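MgGH51 (Meripilus giganteus, PDB 6ZPV) catalyses the hydrolysis of terminal alpha-L-arabinofuranosyl residues, as a fungal glycoside hydrolase of family GH51. Local coordinates at residues 100-105 against 486-491; 170-175 against 498-503. One frame throughout, in Å; residues are numbered along the deposited sequence. Where two conformers were deposited one is given.

In the fold
Contacts 1 and 2 lie side by side on the surface where the two-sheet beta sandwich meets the barrel and its trailing loops, with their centres about 9 Å apart. Their segments alternate along the chain, and both contacts join the sandwich to the loops after barrel strand 474-479. Within the sandwich, I104 O of contact 1 lies 2.9 Å from N174 ND2 of contact 2, a probable hydrogen bond; on the other partner, V486 N lies 2.9 Å from Y498 O, again probably bonded. K105 CB also packs against A500 O. Contact 1 carries the glycan on N487, and the side chain of V172 in contact 2 comes within about 6 Å of a bound NAG.

Contact 1: residues 100-105 against 486-491; sequences GFWGIK and VNSTQW. With NAG (2-acetamido-2-deoxy-beta-D-glucopyranose), chain C.
One water ties W102 to N487: it donates to the backbone O of W102 at 2.7 Å and to N487 OD1 at 2.8 Å, bridging residues 100-105 and 486-491, which share no direct hydrogen bond. The other amide atom of N487 is taken by sugar, since ND2 is joined to C1 of NAG by a 1.4 Å glycosidic bond. N487, S488 and T489 form an N-glycosylation sequon. Here it sits in the loop between strands 483-485 and 496-498, shortly after barrel strand 474-479, and faces the sandwich loop between strands 93-98 and 112-119. The broad indole of W102 suits this junction because two successive residues can lie over one of its faces. Its CG, anti to the carbonyl carbon (chi1 -57°), sets the indole alongside N487 and S488. N487 CB makes a CH-pi contact 3.9 Å from the centroid of the five-membered ring, and S488 CB another, 3.8 Å from that of the six-membered ring. On the same face N487 O stands over the middle of the indole, while the glycan methyl C8 lies at the ring edge. S488 OG accepts a bent bond (N-H...O 135°) of 3.2 Å from Q490 NE2, and lies in the plane of that amide. With an alanine in place of W102, the CB atoms of N487 and S488 would probably lose the face they rest on, opening a gap between the loops beside the glycan. H27 and H485 also meet the indole, each in an edge-to-face pairing.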
ATOM      1  N   GLY A 100       6.782 -19.508  -2.071  1.00 12.07           N
ATOM      2  CA  GLY A 100       5.994 -18.284  -2.178  1.00 11.71           C
ATOM      3  C   GLY A 100       6.145 -17.447  -0.920  1.00 11.28           C
ATOM      4  O   GLY A 100       7.070 -17.622  -0.103  1.00 12.19           O
ATOM      5  N   PHE A 101       5.207 -16.481  -0.786  1.00 11.83           N
ATOM      6  CA  PHE A 101       5.063 -15.681   0.445  1.00 12.57           C
ATOM      7  C   PHE A 101       4.076 -16.426   1.328  1.00 12.07           C
ATOM      8  O   PHE A 101       2.849 -16.182   1.324  1.00 13.21           O
ATOM      9  CB  PHE A 101       4.597 -14.271   0.077  1.00 13.38           C
ATOM     10  CG  PHE A 101       5.626 -13.499  -0.729  1.00 12.00           C
ATOM     11  CD1 PHE A 101       6.603 -12.766  -0.092  1.00 12.10           C
ATOM     12  CD2 PHE A 101       5.578 -13.512  -2.104  1.00 11.83           C
ATOM     13  CE1 PHE A 101       7.524 -12.033  -0.824  1.00 12.40           C
ATOM     14  CE2 PHE A 101       6.500 -12.796  -2.853  1.00 12.09           C
ATOM     15  CZ  PHE A 101       7.463 -12.048  -2.203  1.00 12.53           C
ATOM     16  N   TRP A 102       4.593 -17.471   1.989  1.00 12.69           N
ATOM     17  CA  TRP A 102       3.748 -18.294   2.887  1.00 13.50           C
ATOM     18  C   TRP A 102       2.578 -18.951   2.113  1.00 13.22           C
ATOM     19  O   TRP A 102       1.468 -19.090   2.619  1.00 13.96           O
ATOM     20  CB  TRP A 102       3.291 -17.501   4.133  1.00 14.44           C
ATOM     21  CG  TRP A 102       4.479 -16.996   4.865  1.00 14.78           C
ATOM     22  CD1 TRP A 102       5.221 -17.642   5.775  1.00 15.93           C
ATOM     23  CD2 TRP A 102       5.147 -15.747   4.625  1.00 13.77           C
ATOM     24  NE1 TRP A 102       6.308 -16.889   6.146  1.00 16.62           N
ATOM     25  CE2 TRP A 102       6.284 -15.735   5.431  1.00 15.14           C
ATOM     26  CE3 TRP A 102       4.880 -14.614   3.838  1.00 14.16           C
ATOM     27  CZ2 TRP A 102       7.228 -14.705   5.370  1.00 16.22           C
ATOM     28  CZ3 TRP A 102       5.786 -13.592   3.784  1.00 15.59           C
ATOM     29  CH2 TRP A 102       6.966 -13.653   4.531  1.00 16.28           C
ATOM     30  N   GLY A 103       2.885 -19.429   0.893  1.00 13.10           N
ATOM     31  CA  GLY A 103       1.915 -20.130   0.067  1.00 12.98           C
ATOM     32  C   GLY A 103       1.777 -19.557  -1.299  1.00 11.71           C
ATOM     33  O   GLY A 103       2.290 -18.425  -1.593  1.00 12.89           O
ATOM     34  N   ILE A 104       1.039 -20.238  -2.165  1.00 12.64           N
ATOM     35  CA  ILE A 104       0.698 -19.813  -3.521  1.00 13.24           C
ATOM     36  C   ILE A 104      -0.701 -20.289  -3.786  1.00 12.82           C
ATOM     37  O   ILE A 104      -0.942 -21.492  -3.700  1.00 13.82           O
ATOM     38  CB  ILE A 104       1.686 -20.298  -4.597  1.00 13.32           C
ATOM     39  CG1 ILE A 104       3.133 -19.940  -4.286  1.00 13.43           C
ATOM     40  CG2 ILE A 104       1.213 -19.843  -5.963  1.00 13.66           C
ATOM     41  CD1 ILE A 104       4.162 -20.451  -5.298  1.00 14.44           C
ATOM     42  N   LYS A 105      -1.579 -19.400  -4.167  1.00 12.90           N
ATOM     43  CA  LYS A 105      -2.931 -19.765  -4.584  1.00 13.09           C
ATOM     44  C   LYS A 105      -2.904 -20.330  -5.996  1.00 12.57           C
ATOM     45  O   LYS A 105      -2.423 -19.636  -6.921  1.00 13.37           O
ATOM     46  CB  LYS A 105      -3.875 -18.580  -4.507  1.00 13.29           C
ATOM     47  CG  LYS A 105      -5.250 -18.829  -5.043  1.00 15.43           C
ATOM     48  CD  LYS A 105      -6.186 -17.646  -4.767  1.00 16.20           C
ATOM     49  CE  LYS A 105      -7.450 -17.654  -5.559  1.00 18.80           C
ATOM     50  NZ  LYS A 105      -8.309 -16.514  -5.132  1.00 20.89           N
ATOM     51  N   VAL A 486      -0.870 -11.486   6.782  1.00 12.09           N
ATOM     52  CA  VAL A 486      -1.039 -12.058   8.127  1.00 12.95           C
ATOM     53  C   VAL A 486       0.051 -13.046   8.489  1.00 12.71           C
ATOM     54  O   VAL A 486       0.192 -13.353   9.669  1.00 14.28           O
ATOM     55  CB  VAL A 486      -2.420 -12.654   8.322  1.00 13.28           C
ATOM     56  CG1 VAL A 486      -3.482 -11.608   8.187  1.00 14.06           C
ATOM     57  CG2 VAL A 486      -2.655 -13.876   7.415  1.00 13.46           C
ATOM     58  N   ASN A 487       0.843 -13.505   7.542  1.00 12.43           N
ATOM     59  CA  ASN A 487       1.958 -14.401   7.859  1.00 12.92           C
ATOM     60  C   ASN A 487       3.272 -13.680   8.022  1.00 13.47           C
ATOM     61  O   ASN A 487       4.294 -14.343   8.339  1.00 15.02           O
ATOM     62  CB  ASN A 487       2.094 -15.526   6.832  1.00 13.57           C
ATOM     63  CG  ASN A 487       0.844 -16.347   6.702  1.00 13.93           C
ATOM     64  OD1 ASN A 487       0.161 -16.351   5.687  1.00 14.74           O
ATOM     65  ND2 ASN A 487       0.510 -17.063   7.780  1.00 16.49           N
ATOM     66  N   SER A 488       3.345 -12.365   7.833  1.00 13.28           N
ATOM     67  CA  SER A 488       4.588 -11.602   8.032  1.00 13.43           C
ATOM     68  C   SER A 488       4.249 -10.152   8.345  1.00 12.82           C
ATOM     69  O   SER A 488       4.175  -9.303   7.474  1.00 15.46           O
ATOM     70  CB  SER A 488       5.487 -11.700   6.837  1.00 14.75           C
ATOM     71  OG  SER A 488       6.704 -10.969   7.085  1.00 17.73           O
ATOM     72  N   THR A 489       4.036  -9.921   9.643  1.00 13.71           N
ATOM     73  CA  THR A 489       3.566  -8.654  10.194  1.00 13.31           C
ATOM     74  C   THR A 489       4.608  -7.962  11.071  1.00 12.94           C
ATOM     75  O   THR A 489       5.150  -8.619  11.980  1.00 15.68           O
ATOM     76  CB  THR A 489       2.288  -8.914  10.990  1.00 15.32           C
ATOM     77  OG1 THR A 489       1.251  -9.361  10.091  1.00 17.50           O
ATOM     78  CG2 THR A 489       1.819  -7.668  11.696  1.00 16.73           C
ATOM     79  N   GLN A 490       4.863  -6.701  10.787  1.00 11.75           N
ATOM     80  CA  GLN A 490       5.724  -5.834  11.601  1.00 13.15           C
ATOM     81  C   GLN A 490       4.963  -4.737  12.372  1.00 12.20           C
ATOM     82  O   GLN A 490       5.532  -4.166  13.273  1.00 15.13           O
ATOM     83  CB  GLN A 490       6.853  -5.236  10.796  1.00 13.47           C
ATOM     84  CG  GLN A 490       7.735  -6.270  10.090  1.00 12.82           C
ATOM     85  CD  GLN A 490       7.162  -6.873   8.832  1.00 12.46           C
ATOM     86  OE1 GLN A 490       6.702  -6.099   7.999  1.00 13.57           O
ATOM     87  NE2 GLN A 490       7.221  -8.215   8.713  1.00 15.24           N
ATOM     88  N   TRP A 491       3.710  -4.522  12.038  1.00 12.45           N
ATOM     89  CA  TRP A 491       2.906  -3.459  12.674  1.00 12.00           C
ATOM     90  C   TRP A 491       1.424  -3.845  12.622  1.00 11.30           C
ATOM     91  O   TRP A 491       1.011  -4.318  11.544  1.00 12.45           O
ATOM     92  CB  TRP A 491       3.095  -2.136  11.967  1.00 11.99           C
ATOM     93  CG  TRP A 491       2.390  -0.950  12.535  1.00 12.02           C
ATOM     94  CD1 TRP A 491       1.076  -0.642  12.461  1.00 11.89           C
ATOM     95  CD2 TRP A 491       2.973   0.088  13.352  1.00 15.06           C
ATOM     96  NE1 TRP A 491       0.802   0.543  13.067  1.00 12.29           N
ATOM     97  CE2 TRP A 491       1.957   1.010  13.643  1.00 14.77           C
ATOM     98  CE3 TRP A 491       4.231   0.279  13.937  1.00 15.89           C
ATOM     99  CZ2 TRP A 491       2.177   2.177  14.401  1.00 16.92           C
ATOM    100  CZ3 TRP A 491       4.485   1.421  14.694  1.00 17.19           C
ATOM    101  CH2 TRP A 491       3.439   2.327  14.920  1.00 17.66           C
TER
HETATM  102  C1  NAG C   1      -0.654 -17.879   7.785  1.00 17.19           C
HETATM  103  C2  NAG C   1      -0.301 -19.326   8.214  1.00 18.29           C
HETATM  104  C3  NAG C   1      -1.546 -20.168   8.474  1.00 20.17           C
HETATM  105  C4  NAG C   1      -2.536 -19.415   9.386  1.00 23.52           C
HETATM  106  C5  NAG C   1      -2.797 -18.090   8.789  1.00 20.87           C
HETATM  107  C6  NAG C   1      -3.858 -17.219   9.533  1.00 22.74           C
HETATM  108  C7  NAG C   1       1.857 -20.222   7.495  1.00 23.02           C
HETATM  109  C8  NAG C   1       2.535 -20.859   6.327  1.00 26.82           C
HETATM  110  N2  NAG C   1       0.593 -19.930   7.210  1.00 19.67           N
HETATM  111  O3  NAG C   1      -1.149 -21.407   9.072  1.00 23.04           O
HETATM  112  O4  NAG C   1      -3.726 -20.248   9.429  1.00 25.47           O
HETATM  113  O5  NAG C   1      -1.569 -17.357   8.721  1.00 19.21           O
HETATM  114  O6  NAG C   1      -3.372 -17.063  10.846  1.00 28.76           O
HETATM  115  O7  NAG C   1       2.420 -20.082   8.571  1.00 30.82           O
HETATM  116  O   HOH W   1      -0.564 -17.373   3.202  1.00 15.49           O

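Contact 2: residues 170-175 against 498-503; sequences PDVSNS and YDAGSV
The CA atoms of V172 and G501 are the nearest pair across the two segments, 6.3 Å apart, and no hydrogen bond crosses between residues 170-175 and 498-503. Each loop is instead shaped from within by an Asx turn: D171 leads the sandwich chain towards strand 174-181, and D499 folds the link between strands 496-498 and 503-505. The contact itself is apolar and small. V172 directs its CB towards the opposing turn, where this atom lies 4.0 Å from A500 CB, a methyl short enough to fit beside the valine. CG1 of V172, anti to the carbonyl carbon (chi1 -59°), rests against the backbone of G501, 3.8 Å from G501 N. Glycine suits the position, since a beta carbon on it would fall only 2.9 Å from V172 CG1, a clash. Behind V172, D171 OD1 accepts from S173 N at 2.9 Å, approached from above the carboxylate plane, and D171 O accepts from N174 ND2. S173 is the centre of an inverse gamma turn, which completes the bend just before the strand begins. Across the contact, aspartate suits position 499 because its short side chain brings OD1 to the amides two and three residues on: S502 N arrives nearly in line with the C-O bond, whereas G501 N comes from above the carboxylate plane, 2.8 Å from D499 OD1.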
ATOM      1  N   PRO A 170      -6.815 -27.243  -2.856  1.00 18.74           N
ATOM      2  CA  PRO A 170      -7.776 -27.084  -1.757  1.00 20.33           C
ATOM      3  C   PRO A 170      -7.396 -25.973  -0.781  1.00 19.61           C
ATOM      4  O   PRO A 170      -8.241 -25.590   0.062  1.00 23.10           O
ATOM      5  CB  PRO A 170      -7.745 -28.446  -1.045  1.00 23.04           C
ATOM      6  CG  PRO A 170      -6.344 -28.990  -1.405  1.00 22.00           C
ATOM      7  CD  PRO A 170      -6.081 -28.512  -2.827  1.00 18.63           C
ATOM      8  N   ASP A 171      -6.121 -25.559  -0.776  1.00 17.64           N
ATOM      9  CA  ASP A 171      -5.604 -24.536   0.146  1.00 16.82           C
ATOM     10  C   ASP A 171      -4.420 -23.869  -0.543  1.00 15.51           C
ATOM     11  O   ASP A 171      -4.170 -24.149  -1.716  1.00 14.99           O
ATOM     12  CB  ASP A 171      -5.341 -25.138   1.532  1.00 18.22           C
ATOM     13  CG  ASP A 171      -4.337 -26.262   1.465  1.00 18.21           C
ATOM     14  OD1 ASP A 171      -3.349 -26.131   0.702  1.00 17.09           O
ATOM     15  OD2 ASP A 171      -4.477 -27.232   2.209  1.00 25.91           O
ATOM     16  N   VAL A 172      -3.717 -23.006   0.155  1.00 14.66           N
ATOM     17  CA  VAL A 172      -2.562 -22.272  -0.428  1.00 14.17           C
ATOM     18  C   VAL A 172      -1.225 -22.951  -0.123  1.00 14.61           C
ATOM     19  O   VAL A 172      -0.191 -22.358  -0.476  1.00 14.50           O
ATOM     20  CB  VAL A 172      -2.537 -20.794  -0.027  1.00 14.76           C
ATOM     21  CG1 VAL A 172      -3.816 -20.094  -0.469  1.00 17.20           C
ATOM     22  CG2 VAL A 172      -2.340 -20.581   1.475  1.00 16.06           C
ATOM     23  N   SER A 173      -1.206 -24.186   0.392  1.00 15.79           N
ATOM     24  CA  SER A 173       0.054 -24.861   0.752  0.50 16.54           C
ATOM     25  C   SER A 173       0.633 -25.538  -0.496  1.00 14.86           C
ATOM     26  O   SER A 173       0.682 -26.768  -0.561  1.00 17.15           O
ATOM     27  CB  SER A 173      -0.182 -25.794   1.920  0.50 16.95           C
ATOM     28  OG  SER A 173      -0.519 -25.069   3.112  0.50 18.02           O
ATOM     29  N   ASN A 174       1.035 -24.712  -1.449  1.00 14.68           N
ATOM     30  CA  ASN A 174       1.568 -25.108  -2.759  1.00 14.26           C
ATOM     31  C   ASN A 174       2.876 -24.334  -3.023  1.00 13.01           C
ATOM     32  O   ASN A 174       3.075 -23.264  -2.447  1.00 14.13           O
ATOM     33  CB  ASN A 174       0.564 -24.786  -3.860  1.00 13.80           C
ATOM     34  CG  ASN A 174      -0.825 -25.225  -3.484  1.00 14.69           C
ATOM     35  OD1 ASN A 174      -1.030 -26.447  -3.305  1.00 15.62           O
ATOM     36  ND2 ASN A 174      -1.765 -24.289  -3.319  1.00 14.72           N
ATOM     37  N   SER A 175       3.683 -24.878  -3.925  1.00 13.21           N
ATOM     38  CA  SER A 175       4.978 -24.296  -4.298  1.00 13.09           C
ATOM     39  C   SER A 175       5.173 -24.301  -5.816  1.00 12.47           C
ATOM     40  O   SER A 175       4.625 -25.168  -6.533  1.00 13.24           O
ATOM     41  CB  SER A 175       6.097 -25.038  -3.652  1.00 13.38           C
ATOM     42  OG  SER A 175       6.131 -24.865  -2.249  1.00 14.54           O
ATOM     43  N   TYR A 498      -4.498  -9.965   4.507  1.00 10.86           N
ATOM     44  CA  TYR A 498      -4.647 -11.047   3.519  1.00 11.40           C
ATOM     45  C   TYR A 498      -3.633 -12.122   3.825  1.00 11.39           C
ATOM     46  O   TYR A 498      -2.631 -11.911   4.513  1.00 11.96           O
ATOM     47  CB  TYR A 498      -4.431 -10.528   2.073  1.00 12.06           C
ATOM     48  CG  TYR A 498      -3.181  -9.688   1.944  1.00 11.22           C
ATOM     49  CD1 TYR A 498      -1.942 -10.240   1.680  1.00 12.06           C
ATOM     50  CD2 TYR A 498      -3.226  -8.330   2.216  1.00 11.54           C
ATOM     51  CE1 TYR A 498      -0.793  -9.464   1.659  1.00 11.77           C
ATOM     52  CE2 TYR A 498      -2.075  -7.573   2.249  1.00 12.35           C
ATOM     53  CZ  TYR A 498      -0.860  -8.121   1.973  1.00 11.56           C
ATOM     54  OH  TYR A 498       0.253  -7.320   2.035  1.00 13.27           O
ATOM     55  N   ASP A 499      -3.907 -13.302   3.283  1.00 12.72           N
ATOM     56  CA  ASP A 499      -2.870 -14.338   3.144  1.00 13.83           C
ATOM     57  C   ASP A 499      -2.664 -14.584   1.639  1.00 12.21           C
ATOM     58  O   ASP A 499      -3.038 -13.740   0.809  1.00 12.70           O
ATOM     59  CB  ASP A 499      -3.256 -15.610   3.920  1.00 14.16           C
ATOM     60  CG  ASP A 499      -4.424 -16.357   3.368  1.00 15.88           C
ATOM     61  OD1 ASP A 499      -5.019 -15.962   2.343  1.00 15.13           O
ATOM     62  OD2 ASP A 499      -4.728 -17.394   3.977  1.00 23.08           O
ATOM     63  N   ALA A 500      -2.032 -15.699   1.277  1.00 13.05           N
ATOM     64  CA  ALA A 500      -1.771 -15.937  -0.158  1.00 13.74           C
ATOM     65  C   ALA A 500      -3.047 -16.085  -0.979  1.00 13.39           C
ATOM     66  O   ALA A 500      -2.943 -16.031  -2.187  1.00 14.32           O
ATOM     67  CB  ALA A 500      -0.872 -17.164  -0.299  1.00 15.55           C
ATOM     68  N   GLY A 501      -4.187 -16.347  -0.344  1.00 13.55           N
ATOM     69  CA  GLY A 501      -5.406 -16.636  -1.101  1.00 14.43           C
ATOM     70  C   GLY A 501      -6.595 -15.728  -0.953  1.00 14.50           C
ATOM     71  O   GLY A 501      -7.475 -15.786  -1.786  1.00 18.89           O
ATOM     72  N   SER A 502      -6.675 -14.944   0.130  1.00 13.75           N
ATOM     73  CA  SER A 502      -7.897 -14.227   0.464  1.00 15.30           C
ATOM     74  C   SER A 502      -7.587 -12.941   1.188  1.00 12.97           C
ATOM     75  O   SER A 502      -6.523 -12.775   1.756  1.00 14.56           O
ATOM     76  CB  SER A 502      -8.899 -15.007   1.164  1.00 23.45           C
ATOM     77  OG  SER A 502      -8.382 -15.292   2.402  1.00 29.60           O
ATOM     78  N   VAL A 503      -8.583 -12.054   1.188  1.00 13.30           N
ATOM     79  CA  VAL A 503      -8.492 -10.712   1.760  1.00 12.72           C
ATOM     80  C   VAL A 503      -9.513 -10.583   2.928  1.00 13.79           C
ATOM     81  O   VAL A 503     -10.592 -11.167   2.865  1.00 18.48           O
ATOM     82  CB  VAL A 503      -8.755  -9.651   0.706  1.00 15.33           C
ATOM     83  CG1 VAL A 503      -8.927  -8.268   1.229  1.00 19.68           C
ATOM     84  CG2 VAL A 503      -7.719  -9.676  -0.392  1.00 15.71           C
TER